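Local coordinates for protein butyrophilin subfamily 1 member A1 (Bos taurus, PDB 4HH8) that probably takes part in milk-fat droplet secretion and probably inhibits proliferation of activated T cells, this chain being its two extracellular immunoglobulin-like domains, at residues K126-G131 with L209-E214; P159-Q164 with M174-N179. The protein carries 1 engineered substitution. All blocks are in the same frame, centred on the assembly; numbering follows the deposited sequence.

Contact 1 of 2, residues K126-G131 with L209-E214; sequences KVAALG and LLLGQE
The carboxamide of Gln213 is the flat side-chain group that takes part in the contact, and Leu130 meets it at the oxygen end. Both methyls, Leu130 CD1 and CD2, lie 3.6 Å from Gln213 OE1, so the oxygen is straddled by the fork of the leucine. A near-zero chi3 (-2°) turns OE1 back to the side of Gln213 CB, which explains how Leu130 CD1 can also reach Gln213 CB at 3.9 Å; the two side chains cross at about a right angle. The other flat group touched is a backbone one: the carbonyl oxygen of Val127 has Leu210 CD2 at 3.5 Å. That methyl is brought over by a CG anti to the backbone N (chi1 -163°), and it also stands 4.1 Å from Lys126 CB.

Between these ends, Ala128 CB lies against the flank of Leu211 at its branch carbon, 3.7 Å from Leu211 CG and 3.8 Å from Leu211 CD2, beside the fork rather than within it. The arrangement is the junction of two immunoglobulin domains: residues 126-131 carry the last strand of the V-set domain into the linker, and residues 209-214 form the turn of the F-G hairpin in the second domain. Gly212, with positive phi, and Gln213 both face Asn208 in a G1 beta bulge, and the turn brings Leu210 and Leu211 up to the departing strand, where both also touch Leu25 of strand 24-27. The segments bury 318 Å² between them by van der Waals contact, and a polar link is added by a third residue, Asn208, which gives its ND2 to Ala129 O and takes Leu211 N on OD1, joining linker and turn through one amide.

Contact 2 of 2, residues P159-Q164 with M174-N179; sequences PQVQWQ and MSESRN. Unlike the reference sequence in segment 159-164: Gln164 (reference Arg).
Arg178 and Pro159 reach toward each other tip to tip, and the guanidinium is turned so that an edge, not a face, meets the proline carbonyl. Pro159 O lies 8° out of the guanidinium plane and is gripped side-on by two nitrogens, Arg178 NE at 3.0 Å and Arg178 NH2 at 2.7 Å, both arriving in the carbonyl plane. The chain, extended from CG to NE, carries the group across, and Pro159 CD packs 3.8 Å from Arg178 NE.

The end-on edge holds Glu176 OE1 within its own strand, 2.8 Å from Arg178 NH1 in a salt bridge and 3.0 Å from Arg178 NH2. The two flat groups are not coplanar: NH1 comes from 33° above the carboxylate plane. With NH2 serving both acceptors, the guanidinium's rotation is fixed from two edges. Val161 meets the other carboxylate oxygen, its CB lying 3.7 Å from Glu176 OE2, which Ser173 OG also binds.

An alanine in place of Arg178 would remove both donors to Pro159 O and the salt-bridge partner of Glu176, and is likely to loosen the link between the two strands.

Strands 160-164 and 175-179 belong to opposing sheets of the second immunoglobulin sandwich, with axes 9.7 Å apart; Val161 also packs on Val188 and Ala190 of strand 186-194, while Trp163 lies inside against Cys150 of the Cys150-Cys204 disulfide.

Contact 1 joins the V-set domain to the next one, whereas contact 2 ties together the two sheets of that second domain; their centres are 15 Å apart. Strand 201-208 relates them: it pairs with strand 160-165 on one flank and with strand 213-220 on the other, so both contacts draw on the same sheet. They touch directly but lightly, with Leu209 CD2 packing 3.7 Å from Gln160 NE2. Both segments of contact 2 fall between those of contact 1 along the chain. Measured between centres, contact 1 lies about 7 Å from the middle of the elongated chain, where the two domains meet, and contact 2 about 19 Å, farther out on the surface of the second domain.

Contact 1 of 2, residues K126-G131 with L209-E214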
loop_
_atom_site.group_PDB
_atom_site.type_symbol
_atom_site.label_atom_id
_atom_site.label_comp_id
_atom_site.label_asym_id
_atom_site.label_seq_id
_atom_site.Cartn_x
_atom_site.Cartn_y
_atom_site.Cartn_z
ATOM N N LYS A 126 -4.907 -0.476 1.348
ATOM C CA LYS A 126 -3.733 -1.107 0.741
ATOM C C LYS A 126 -2.732 -0.039 0.428
ATOM O O LYS A 126 -3.003 0.775 -0.411
ATOM C CB LYS A 126 -4.093 -1.812 -0.579
ATOM C CG LYS A 126 -4.876 -3.122 -0.431
ATOM C CD LYS A 126 -4.019 -4.222 0.087
ATOM C CE LYS A 126 -4.678 -5.538 -0.143
ATOM N NZ LYS A 126 -3.749 -6.546 0.372
ATOM N N VAL A 127 -1.553 -0.091 1.043
ATOM C CA VAL A 127 -0.558 0.948 0.854
ATOM C C VAL A 127 0.478 0.477 -0.144
ATOM O O VAL A 127 0.808 -0.709 -0.168
ATOM C CB VAL A 127 0.151 1.369 2.179
ATOM C CG1 VAL A 127 1.176 2.424 1.868
ATOM C CG2 VAL A 127 -0.885 1.835 3.240
ATOM N N ALA A 128 0.978 1.401 -0.950
ATOM C CA ALA A 128 1.959 1.093 -1.956
ATOM C C ALA A 128 3.034 2.184 -2.025
ATOM O O ALA A 128 2.768 3.353 -1.771
ATOM C CB ALA A 128 1.289 0.937 -3.316
ATOM N N ALA A 129 4.260 1.789 -2.323
ATOM C CA ALA A 129 5.281 2.765 -2.658
ATOM C C ALA A 129 5.983 2.229 -3.845
ATOM O O ALA A 129 6.219 1.024 -3.952
ATOM C CB ALA A 129 6.255 2.953 -1.532
ATOM N N LEU A 130 6.341 3.139 -4.713
ATOM C CA LEU A 130 7.092 2.841 -5.885
ATOM C C LEU A 130 8.532 3.235 -5.631
ATOM O O LEU A 130 8.778 4.344 -5.181
ATOM C CB LEU A 130 6.526 3.727 -6.945
ATOM C CG LEU A 130 6.873 3.447 -8.369
ATOM C CD1 LEU A 130 6.110 2.209 -8.845
ATOM C CD2 LEU A 130 6.264 4.720 -8.852
ATOM N N GLY A 131 9.475 2.342 -5.908
ATOM C CA GLY A 131 10.883 2.588 -5.554
ATOM C C GLY A 131 11.735 3.259 -6.601
ATOM O O GLY A 131 11.209 3.826 -7.557
ATOM N N LEU A 209 3.063 -4.796 -7.997
ATOM C CA LEU A 209 1.863 -5.532 -8.472
ATOM C C LEU A 209 0.530 -4.908 -8.037
ATOM O O LEU A 209 -0.457 -4.990 -8.740
ATOM C CB LEU A 209 1.906 -6.974 -7.983
ATOM C CG LEU A 209 3.150 -7.712 -8.475
ATOM C CD1 LEU A 209 3.120 -9.119 -7.932
ATOM C CD2 LEU A 209 3.090 -7.728 -9.966
ATOM N N LEU A 210 0.550 -4.238 -6.896
ATOM C CA LEU A 210 -0.583 -3.542 -6.349
ATOM C C LEU A 210 -0.951 -2.280 -7.152
ATOM O O LEU A 210 -2.136 -2.038 -7.442
ATOM C CB LEU A 210 -0.229 -3.186 -4.913
ATOM C CG LEU A 210 -1.291 -2.801 -3.910
ATOM C CD1 LEU A 210 -2.535 -3.734 -3.976
ATOM C CD2 LEU A 210 -0.625 -2.854 -2.538
ATOM N N LEU A 211 0.045 -1.481 -7.518
ATOM C CA LEU A 211 -0.175 -0.358 -8.439
ATOM C C LEU A 211 -0.239 -0.748 -9.910
ATOM O O LEU A 211 -0.736 0.032 -10.712
ATOM C CB LEU A 211 0.921 0.714 -8.280
ATOM C CG LEU A 211 1.068 1.432 -6.938
ATOM C CD1 LEU A 211 2.259 2.350 -6.941
ATOM C CD2 LEU A 211 -0.184 2.212 -6.592
ATOM N N GLY A 212 0.275 -1.923 -10.280
ATOM C CA GLY A 212 0.414 -2.288 -11.687
ATOM C C GLY A 212 1.375 -1.319 -12.381
ATOM O O GLY A 212 1.103 -0.844 -13.511
ATOM N N GLN A 213 2.490 -1.018 -11.710
ATOM C CA GLN A 213 3.506 -0.101 -12.241
ATOM C C GLN A 213 4.916 -0.687 -12.090
ATOM O O GLN A 213 5.253 -1.260 -11.051
ATOM C CB GLN A 213 3.450 1.261 -11.540
ATOM C CG GLN A 213 2.116 2.026 -11.657
ATOM C CD GLN A 213 2.131 3.352 -10.899
ATOM O OE1 GLN A 213 3.114 3.690 -10.247
ATOM N NE2 GLN A 213 1.037 4.109 -10.982
ATOM N N GLU A 214 5.747 -0.516 -13.111
ATOM C CA GLU A 214 7.088 -1.024 -13.036
ATOM C C GLU A 214 8.096 -0.054 -13.588
ATOM O O GLU A 214 7.730 0.872 -14.338
ATOM C CB GLU A 214 7.202 -2.339 -13.805
ATOM C CG GLU A 214 7.051 -2.213 -15.304
ATOM C CD GLU A 214 6.858 -3.581 -15.974
ATOM O OE1 GLU A 214 7.610 -3.892 -16.915
ATOM O OE2 GLU A 214 5.975 -4.353 -15.542
#

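Contact 2 of 2, residues P159-Q164 with M174-N179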
loop_
_atom_site.group_PDB
_atom_site.type_symbol
_atom_site.label_atom_id
_atom_site.label_comp_id
_atom_site.label_asym_id
_atom_site.label_seq_id
_atom_site.Cartn_x
_atom_site.Cartn_y
_atom_site.Cartn_z
ATOM N N PRO A 159 8.130 -6.110 -3.952
ATOM C CA PRO A 159 8.046 -5.911 -5.401
ATOM C C PRO A 159 8.512 -7.187 -6.171
ATOM O O PRO A 159 9.229 -8.033 -5.619
ATOM C CB PRO A 159 9.036 -4.753 -5.622
ATOM C CG PRO A 159 10.141 -5.114 -4.604
ATOM C CD PRO A 159 9.408 -5.586 -3.401
ATOM N N GLN A 160 8.092 -7.321 -7.419
ATOM C CA GLN A 160 8.434 -8.475 -8.229
ATOM C C GLN A 160 9.576 -8.074 -9.127
ATOM O O GLN A 160 9.649 -6.927 -9.558
ATOM C CB GLN A 160 7.204 -8.902 -9.054
ATOM C CG GLN A 160 7.445 -9.774 -10.347
ATOM C CD GLN A 160 6.163 -9.913 -11.199
ATOM O OE1 GLN A 160 6.041 -9.326 -12.268
ATOM N NE2 GLN A 160 5.195 -10.643 -10.690
ATOM N N VAL A 161 10.484 -9.013 -9.366
ATOM C CA VAL A 161 11.616 -8.833 -10.241
ATOM C C VAL A 161 11.364 -9.689 -11.498
ATOM O O VAL A 161 10.963 -10.819 -11.374
ATOM C CB VAL A 161 12.900 -9.327 -9.570
ATOM C CG1 VAL A 161 14.092 -9.137 -10.479
ATOM C CG2 VAL A 161 13.161 -8.604 -8.181
ATOM N N GLN A 162 11.606 -9.150 -12.695
ATOM C CA GLN A 162 11.476 -9.924 -13.922
ATOM C C GLN A 162 12.705 -9.640 -14.783
ATOM O O GLN A 162 13.030 -8.494 -15.038
ATOM C CB GLN A 162 10.133 -9.583 -14.631
ATOM C CG GLN A 162 9.986 -9.981 -16.121
ATOM C CD GLN A 162 8.957 -9.068 -16.911
ATOM O OE1 GLN A 162 9.140 -7.829 -17.062
ATOM N NE2 GLN A 162 7.902 -9.693 -17.424
ATOM N N TRP A 163 13.413 -10.676 -15.185
ATOM C CA TRP A 163 14.493 -10.538 -16.155
ATOM C C TRP A 163 13.997 -10.914 -17.536
ATOM O O TRP A 163 13.290 -11.896 -17.684
ATOM C CB TRP A 163 15.658 -11.465 -15.821
ATOM C CG TRP A 163 16.263 -11.217 -14.498
ATOM C CD1 TRP A 163 15.858 -11.741 -13.291
ATOM C CD2 TRP A 163 17.372 -10.378 -14.224
ATOM N NE1 TRP A 163 16.665 -11.292 -12.291
ATOM C CE2 TRP A 163 17.602 -10.439 -12.832
ATOM C CE3 TRP A 163 18.228 -9.592 -15.026
ATOM C CZ2 TRP A 163 18.656 -9.771 -12.221
ATOM C CZ3 TRP A 163 19.290 -8.908 -14.403
ATOM C CH2 TRP A 163 19.475 -9.001 -13.009
ATOM N N GLN A 164 14.439 -10.177 -18.544
ATOM C CA GLN A 164 14.033 -10.415 -19.920
ATOM C C GLN A 164 15.192 -10.279 -20.865
ATOM O O GLN A 164 16.037 -9.405 -20.667
ATOM C CB GLN A 164 12.986 -9.384 -20.319
ATOM C CG GLN A 164 11.581 -9.838 -20.184
ATOM C CD GLN A 164 10.651 -8.834 -20.803
ATOM O OE1 GLN A 164 10.565 -7.691 -20.344
ATOM N NE2 GLN A 164 9.972 -9.231 -21.870
HETATM N N MSE A 174 18.612 -16.043 -10.127
HETATM C CA MSE A 174 19.324 -17.074 -9.364
HETATM C C MSE A 174 18.909 -16.952 -7.925
HETATM O O MSE A 174 18.392 -17.911 -7.321
HETATM C CB MSE A 174 20.822 -16.865 -9.463
HETATM C CG MSE A 174 21.463 -17.758 -10.533
HETATM SE SE MSE A 174 21.445 -19.675 -10.010
HETATM C CE MSE A 174 23.148 -19.579 -8.982
ATOM N N SER A 175 19.150 -15.767 -7.367
ATOM C CA SER A 175 18.834 -15.521 -5.990
ATOM C C SER A 175 18.115 -14.179 -5.851
ATOM O O SER A 175 18.286 -13.330 -6.673
ATOM C CB SER A 175 20.108 -15.510 -5.157
ATOM O OG SER A 175 20.871 -14.347 -5.455
ATOM N N GLU A 176 17.349 -13.987 -4.789
ATOM C CA GLU A 176 16.794 -12.689 -4.529
ATOM C C GLU A 176 16.766 -12.434 -3.058
ATOM O O GLU A 176 16.599 -13.367 -2.274
ATOM C CB GLU A 176 15.339 -12.544 -4.997
ATOM C CG GLU A 176 15.008 -13.166 -6.315
ATOM C CD GLU A 176 13.639 -12.745 -6.829
ATOM O OE1 GLU A 176 12.675 -12.549 -6.027
ATOM O OE2 GLU A 176 13.539 -12.614 -8.053
ATOM N N SER A 177 16.772 -11.141 -2.739
ATOM C CA SER A 177 16.669 -10.611 -1.384
ATOM C C SER A 177 15.792 -9.401 -1.304
ATOM O O SER A 177 15.911 -8.520 -2.140
ATOM C CB SER A 177 18.052 -10.076 -0.958
ATOM O OG SER A 177 18.536 -11.003 -0.078
ATOM N N ARG A 178 15.003 -9.320 -0.236
ATOM C CA ARG A 178 14.285 -8.123 0.115
ATOM C C ARG A 178 14.485 -7.786 1.604
ATOM O O ARG A 178 14.383 -8.633 2.422
ATOM C CB ARG A 178 12.793 -8.302 -0.194
ATOM C CG ARG A 178 12.514 -8.334 -1.677
ATOM C CD ARG A 178 11.190 -8.950 -1.988
ATOM N NE ARG A 178 10.946 -9.062 -3.422
ATOM C CZ ARG A 178 11.419 -10.039 -4.213
ATOM N NH1 ARG A 178 12.179 -11.037 -3.727
ATOM N NH2 ARG A 178 11.085 -10.043 -5.490
ATOM N N ASN A 179 14.725 -6.525 1.908
ATOM C CA ASN A 179 15.005 -6.078 3.266
ATOM C C ASN A 179 14.342 -4.728 3.530
ATOM O O ASN A 179 14.645 -3.753 2.832
ATOM C CB ASN A 179 16.515 -5.919 3.498
ATOM C CG ASN A 179 16.822 -5.073 4.751
ATOM O OD1 ASN A 179 16.728 -5.565 5.900
ATOM N ND2 ASN A 179 17.170 -3.782 4.539
#